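Local coordinates for protein 3-dehydroshikimate dehydratase (Pseudomonas putida, PDB 5HMQ) that catalyses the metal-dependent dehydration of 3-dehydroshikimate to protocatechuate, a common intermediate of quinate and shikimate degradation, at residues 38-49 / 88-96. Residues are numbered along the deposited sequence; the frame is centred on the assembly and turned at random.
Sequences LLYYAGSPRQVR and DLMQELGTD
Leu93 is the hub of this helix-to-helix packing. Its CG lies anti to the carbonyl carbon (chi1 -70°), which swings the branched end round to the partner segment although the CB itself points away. There the two methyls divide the work: CD1 meets CD1 of Leu38 tip to tip at 3.9 Å, while CD2 runs alongside Val48, 3.9 Å from its CB, and touches the backbone O of Pro45. Apolar leucines suit this place because Leu38, Leu89 and Leu93 fill the seam between the helices and the ring of Phe62 on strand 58-66 beneath. Leu89, one turn earlier, sends CD2 toward the tip of Leu38 and lays CD1 3.5 Å from CG of Pro45, the two side chains crossing at about a right angle. Proline fits the first turn of helix 45-55, where no backbone N-H is needed for a helical bond.

Toward solvent the contact turns polar. Ser44 at the N-cap and Glu92 share a water, which donates to Glu92 OE1 (3.1 Å) and lies 2.7 Å from Ser44 OG. Gln47 reaches back so that its OE1 accepts the N-H of Ser44 through an in-plane lone pair (2.7 Å), the side-chain-to-N-cap half of a capping box. Arg49 stretches out fully, with CG anti to its backbone N (chi1 178°), over the C-terminal end of helix 76-93; one guanidinium face rests on Gly94 CA, 3.6 Å above the plane. Gly94 ends the helix with a positive phi that glycine adopts readily, and its bare CA lets the guanidinium lie close. The positive charge near the last carbonyls probably complements the helix dipole. The axes of segments 45-49 and 88-93 cross at -36° and come within 8.1 Å; they belong to successive outer helices of the xylose isomerase-like TIM barrel, either side in sequence of strand 58-66.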
ATOM      1  N   LEU C  38       8.224  -7.078  21.202  1.00 42.75           N
ATOM      2  CA  LEU C  38       9.279  -6.906  22.200  1.00 43.53           C
ATOM      3  C   LEU C  38      10.585  -7.530  21.731  1.00 44.79           C
ATOM      4  O   LEU C  38      11.669  -6.993  21.990  1.00 44.01           O
ATOM      5  CB  LEU C  38       8.866  -7.523  23.536  1.00 43.50           C
ATOM      6  CG  LEU C  38       7.930  -6.756  24.464  1.00 46.71           C
ATOM      7  CD1 LEU C  38       7.802  -7.494  25.789  1.00 47.11           C
ATOM      8  CD2 LEU C  38       8.436  -5.343  24.685  1.00 45.09           C
ATOM      9  N   LEU C  39      10.497  -8.674  21.046  1.00 47.26           N
ATOM     10  CA  LEU C  39      11.694  -9.404  20.642  1.00 46.62           C
ATOM     11  C   LEU C  39      12.561  -8.578  19.702  1.00 45.02           C
ATOM     12  O   LEU C  39      13.792  -8.679  19.741  1.00 43.81           O
ATOM     13  CB  LEU C  39      11.284 -10.722  19.989  1.00 46.60           C
ATOM     14  CG  LEU C  39      12.351 -11.777  19.719  1.00 45.80           C
ATOM     15  CD1 LEU C  39      12.986 -12.222  21.027  1.00 44.18           C
ATOM     16  CD2 LEU C  39      11.726 -12.963  19.001  1.00 40.46           C
ATOM     17  N   TYR C  40      11.938  -7.758  18.858  1.00 44.60           N
ATOM     18  CA  TYR C  40      12.648  -6.918  17.906  1.00 42.52           C
ATOM     19  C   TYR C  40      12.977  -5.537  18.454  1.00 45.12           C
ATOM     20  O   TYR C  40      13.702  -4.784  17.796  1.00 45.97           O
ATOM     21  CB  TYR C  40      11.827  -6.788  16.619  1.00 41.90           C
ATOM     22  CG  TYR C  40      11.857  -8.036  15.765  1.00 44.00           C
ATOM     23  CD1 TYR C  40      11.137  -9.167  16.128  1.00 43.06           C
ATOM     24  CD2 TYR C  40      12.598  -8.080  14.590  1.00 41.70           C
ATOM     25  CE1 TYR C  40      11.161 -10.309  15.354  1.00 43.56           C
ATOM     26  CE2 TYR C  40      12.623  -9.216  13.805  1.00 43.62           C
ATOM     27  CZ  TYR C  40      11.905 -10.329  14.193  1.00 43.83           C
ATOM     28  OH  TYR C  40      11.930 -11.463  13.414  1.00 45.53           O
ATOM     29  N   TYR C  41      12.467  -5.186  19.630  1.00 45.54           N
ATOM     30  CA  TYR C  41      12.765  -3.891  20.225  1.00 43.45           C
ATOM     31  C   TYR C  41      14.082  -3.976  20.984  1.00 42.61           C
ATOM     32  O   TYR C  41      14.265  -4.856  21.832  1.00 44.00           O
ATOM     33  CB  TYR C  41      11.627  -3.463  21.154  1.00 45.28           C
ATOM     34  CG  TYR C  41      11.893  -2.190  21.925  1.00 45.33           C
ATOM     35  CD1 TYR C  41      12.171  -1.001  21.263  1.00 42.20           C
ATOM     36  CD2 TYR C  41      11.850  -2.173  23.312  1.00 43.20           C
ATOM     37  CE1 TYR C  41      12.411   0.164  21.961  1.00 45.93           C
ATOM     38  CE2 TYR C  41      12.082  -1.010  24.021  1.00 42.84           C
ATOM     39  CZ  TYR C  41      12.367   0.154  23.341  1.00 46.89           C
ATOM     40  OH  TYR C  41      12.603   1.315  24.041  1.00 45.57           O
ATOM     41  N   ALA C  42      15.006  -3.064  20.668  1.00 46.10           N
ATOM     42  CA  ALA C  42      16.348  -3.126  21.238  1.00 46.30           C
ATOM     43  C   ALA C  42      16.382  -2.715  22.702  1.00 47.64           C
ATOM     44  O   ALA C  42      17.330  -3.071  23.412  1.00 49.42           O
ATOM     45  CB  ALA C  42      17.304  -2.245  20.433  1.00 44.63           C
ATOM     46  N   GLY C  43      15.379  -1.981  23.170  1.00 47.45           N
ATOM     47  CA  GLY C  43      15.331  -1.537  24.545  1.00 47.77           C
ATOM     48  C   GLY C  43      14.809  -2.612  25.478  1.00 45.36           C
ATOM     49  O   GLY C  43      14.587  -3.765  25.103  1.00 47.21           O
ATOM     50  N   SER C  44      14.602  -2.209  26.722  1.00 43.71           N
ATOM     51  CA  SER C  44      14.210  -3.107  27.794  1.00 46.09           C
ATOM     52  C   SER C  44      12.699  -3.123  27.980  1.00 46.44           C
ATOM     53  O   SER C  44      12.002  -2.175  27.604  1.00 49.09           O
ATOM     54  CB  SER C  44      14.891  -2.676  29.099  1.00 44.73           C
ATOM     55  OG  SER C  44      14.079  -2.951  30.224  1.00 50.98           O
ATOM     56  N   PRO C  45      12.155  -4.202  28.550  1.00 45.17           N
ATOM     57  CA  PRO C  45      10.721  -4.209  28.891  1.00 45.99           C
ATOM     58  C   PRO C  45      10.315  -3.071  29.807  1.00 48.24           C
ATOM     59  O   PRO C  45       9.178  -2.587  29.720  1.00 47.71           O
ATOM     60  CB  PRO C  45      10.524  -5.573  29.570  1.00 44.58           C
ATOM     61  CG  PRO C  45      11.659  -6.404  29.111  1.00 45.96           C
ATOM     62  CD  PRO C  45      12.802  -5.504  28.788  1.00 45.93           C
ATOM     63  N   ARG C  46      11.210  -2.631  30.691  1.00 48.50           N
ATOM     64  CA  ARG C  46      10.885  -1.503  31.548  1.00 49.80           C
ATOM     65  C   ARG C  46      10.895  -0.195  30.767  1.00 47.80           C
ATOM     66  O   ARG C  46      10.109   0.713  31.061  1.00 49.05           O
ATOM     67  CB  ARG C  46      11.865  -1.447  32.711  1.00 52.66           C
ATOM     68  CG  ARG C  46      11.673  -0.243  33.608  1.00 57.12           C
ATOM     69  CD  ARG C  46      12.608  -0.308  34.789  1.00 60.16           C
ATOM     70  NE  ARG C  46      12.113   0.457  35.902  1.00 61.57           N
ATOM     71  CZ  ARG C  46      12.784   1.483  36.433  1.00 63.01           C
ATOM     72  NH1 ARG C  46      13.981   1.846  35.952  1.00 63.04           N
ATOM     73  NH2 ARG C  46      12.264   2.160  37.464  1.00 61.91           N
ATOM     74  N   GLN C  47      11.771  -0.078  29.766  1.00 43.87           N
ATOM     75  CA  GLN C  47      11.726   1.084  28.886  1.00 45.70           C
ATOM     76  C   GLN C  47      10.424   1.135  28.100  1.00 47.67           C
ATOM     77  O   GLN C  47       9.932   2.225  27.791  1.00 45.90           O
ATOM     78  CB  GLN C  47      12.938   1.079  27.953  1.00 47.58           C
ATOM     79  CG  GLN C  47      14.246   1.370  28.673  1.00 47.57           C
ATOM     80  CD  GLN C  47      15.456   1.265  27.768  1.00 47.03           C
ATOM     81  OE1 GLN C  47      15.763   0.196  27.242  1.00 46.26           O
ATOM     82  NE2 GLN C  47      16.153   2.380  27.584  1.00 49.76           N
ATOM     83  N   VAL C  48       9.853  -0.024  27.760  1.00 44.55           N
ATOM     84  CA  VAL C  48       8.524  -0.036  27.155  1.00 45.98           C
ATOM     85  C   VAL C  48       7.495   0.503  28.138  1.00 45.23           C
ATOM     86  O   VAL C  48       6.631   1.313  27.777  1.00 46.18           O
ATOM     87  CB  VAL C  48       8.158  -1.454  26.680  1.00 42.29           C
ATOM     88  CG1 VAL C  48       6.746  -1.473  26.115  1.00 40.46           C
ATOM     89  CG2 VAL C  48       9.148  -1.930  25.642  1.00 41.02           C
ATOM     90  N   ARG C  49       7.581   0.075  29.401  1.00 46.33           N
ATOM     91  CA  ARG C  49       6.685   0.594  30.429  1.00 46.45           C
ATOM     92  C   ARG C  49       6.814   2.106  30.560  1.00 44.87           C
ATOM     93  O   ARG C  49       5.813   2.809  30.742  1.00 46.70           O
ATOM     94  CB  ARG C  49       6.974  -0.088  31.765  1.00 47.21           C
ATOM     95  CG  ARG C  49       6.121   0.410  32.915  1.00 45.65           C
ATOM     96  CD  ARG C  49       6.472  -0.306  34.207  1.00 46.49           C
ATOM     97  NE  ARG C  49       5.479  -0.058  35.247  1.00 46.77           N
ATOM     98  CZ  ARG C  49       5.485  -0.643  36.440  1.00 46.69           C
ATOM     99  NH1 ARG C  49       6.437  -1.513  36.748  1.00 46.54           N
ATOM    100  NH2 ARG C  49       4.538  -0.359  37.325  1.00 44.52           N
ATOM    101  N   ASP C  88       7.500 -12.779  34.949  1.00 40.49           N
ATOM    102  CA  ASP C  88       8.598 -11.838  35.163  1.00 41.67           C
ATOM    103  C   ASP C  88       8.556 -10.706  34.147  1.00 41.01           C
ATOM    104  O   ASP C  88       8.760  -9.537  34.495  1.00 42.57           O
ATOM    105  CB  ASP C  88       9.949 -12.555  35.091  1.00 41.96           C
ATOM    106  CG  ASP C  88      10.148 -13.555  36.214  1.00 44.53           C
ATOM    107  OD1 ASP C  88       9.505 -13.408  37.276  1.00 44.33           O
ATOM    108  OD2 ASP C  88      10.963 -14.486  36.039  1.00 46.24           O
ATOM    109  N   LEU C  89       8.293 -11.039  32.884  1.00 43.63           N
ATOM    110  CA  LEU C  89       8.276 -10.032  31.831  1.00 43.14           C
ATOM    111  C   LEU C  89       7.138  -9.039  32.036  1.00 43.29           C
ATOM    112  O   LEU C  89       7.315  -7.831  31.840  1.00 42.21           O
ATOM    113  CB  LEU C  89       8.161 -10.726  30.474  1.00 45.79           C
ATOM    114  CG  LEU C  89       8.264  -9.901  29.196  1.00 46.80           C
ATOM    115  CD1 LEU C  89       9.605  -9.214  29.154  1.00 44.67           C
ATOM    116  CD2 LEU C  89       8.098 -10.808  27.989  1.00 47.08           C
HETATM  117  N   MSE C  90       5.971  -9.526  32.446  1.00 44.31           N
HETATM  118  CA  MSE C  90       4.796  -8.683  32.641  1.00 45.22           C
HETATM  119  C   MSE C  90       4.987  -7.671  33.764  1.00 47.75           C
HETATM  120  O   MSE C  90       4.545  -6.527  33.659  1.00 49.35           O
HETATM  121  CB  MSE C  90       3.573  -9.549  32.931  1.00 45.22           C
HETATM  122  CG  MSE C  90       3.172 -10.429  31.770  1.00 48.41           C
HETATM  123 SE   MSE C  90       2.099 -11.941  32.338  1.00 54.24          SE
HETATM  124  CE  MSE C  90       0.550 -10.965  33.014  1.00 51.41           C
ATOM    125  N   GLN C  91       5.646  -8.096  34.842  1.00 45.05           N
ATOM    126  CA  GLN C  91       5.892  -7.178  35.949  1.00 44.54           C
ATOM    127  C   GLN C  91       6.887  -6.089  35.568  1.00 44.99           C
ATOM    128  O   GLN C  91       6.810  -4.974  36.093  1.00 48.08           O
ATOM    129  CB  GLN C  91       6.349  -7.952  37.182  1.00 43.20           C
ATOM    130  CG  GLN C  91       5.179  -8.572  37.931  1.00 46.22           C
ATOM    131  CD  GLN C  91       5.598  -9.491  39.059  1.00 47.65           C
ATOM    132  OE1 GLN C  91       6.743  -9.935  39.122  1.00 48.96           O
ATOM    133  NE2 GLN C  91       4.665  -9.783  39.958  1.00 45.99           N
ATOM    134  N   GLU C  92       7.813  -6.371  34.649  1.00 46.93           N
ATOM    135  CA  GLU C  92       8.654  -5.291  34.140  1.00 45.57           C
ATOM    136  C   GLU C  92       7.892  -4.391  33.176  1.00 45.89           C
ATOM    137  O   GLU C  92       8.203  -3.199  33.070  1.00 47.17           O
ATOM    138  CB  GLU C  92       9.896  -5.855  33.459  1.00 46.90           C
ATOM    139  CG  GLU C  92      10.793  -6.677  34.363  1.00 50.97           C
ATOM    140  CD  GLU C  92      11.682  -5.787  35.212  1.00 57.43           C
ATOM    141  OE1 GLU C  92      11.844  -4.595  34.852  1.00 58.54           O
ATOM    142  OE2 GLU C  92      12.231  -6.275  36.222  1.00 58.69           O
ATOM    143  N   LEU C  93       6.894  -4.932  32.477  1.00 42.18           N
ATOM    144  CA  LEU C  93       6.053  -4.121  31.606  1.00 43.59           C
ATOM    145  C   LEU C  93       5.020  -3.307  32.371  1.00 46.21           C
ATOM    146  O   LEU C  93       4.567  -2.276  31.864  1.00 45.51           O
ATOM    147  CB  LEU C  93       5.344  -5.013  30.586  1.00 43.91           C
ATOM    148  CG  LEU C  93       6.219  -5.644  29.503  1.00 43.17           C
ATOM    149  CD1 LEU C  93       5.415  -6.644  28.691  1.00 45.59           C
ATOM    150  CD2 LEU C  93       6.803  -4.568  28.604  1.00 43.86           C
ATOM    151  N   GLY C  94       4.642  -3.738  33.571  1.00 43.72           N
ATOM    152  CA  GLY C  94       3.598  -3.054  34.305  1.00 42.75           C
ATOM    153  C   GLY C  94       2.193  -3.465  33.925  1.00 44.71           C
ATOM    154  O   GLY C  94       1.259  -2.669  34.069  1.00 46.22           O
ATOM    155  N   THR C  95       2.016  -4.688  33.440  1.00 39.38           N
ATOM    156  CA  THR C  95       0.708  -5.217  33.089  1.00 39.23           C
ATOM    157  C   THR C  95       0.435  -6.447  33.943  1.00 40.06           C
ATOM    158  O   THR C  95       1.357  -7.075  34.471  1.00 43.36           O
ATOM    159  CB  THR C  95       0.626  -5.566  31.592  1.00 41.06           C
ATOM    160  OG1 THR C  95      -0.734  -5.840  31.231  1.00 42.87           O
ATOM    161  CG2 THR C  95       1.485  -6.783  31.268  1.00 39.24           C
ATOM    162  N   ASP C  96      -0.846  -6.782  34.100  1.00 38.71           N
ATOM    163  CA  ASP C  96      -1.234  -7.866  34.993  1.00 40.54           C
ATOM    164  C   ASP C  96      -2.054  -8.952  34.304  1.00 40.67           C
ATOM    165  O   ASP C  96      -2.538  -9.865  34.982  1.00 40.43           O
ATOM    166  CB  ASP C  96      -2.011  -7.311  36.193  1.00 42.27           C
ATOM    167  CG  ASP C  96      -3.469  -7.030  35.873  1.00 44.98           C
ATOM    168  OD1 ASP C  96      -3.766  -6.604  34.737  1.00 45.66           O
ATOM    169  OD2 ASP C  96      -4.322  -7.239  36.761  1.00 45.84           O
TER
HETATM  170  O   HOH W   1      13.036  -4.713  31.992  1.00 49.64           O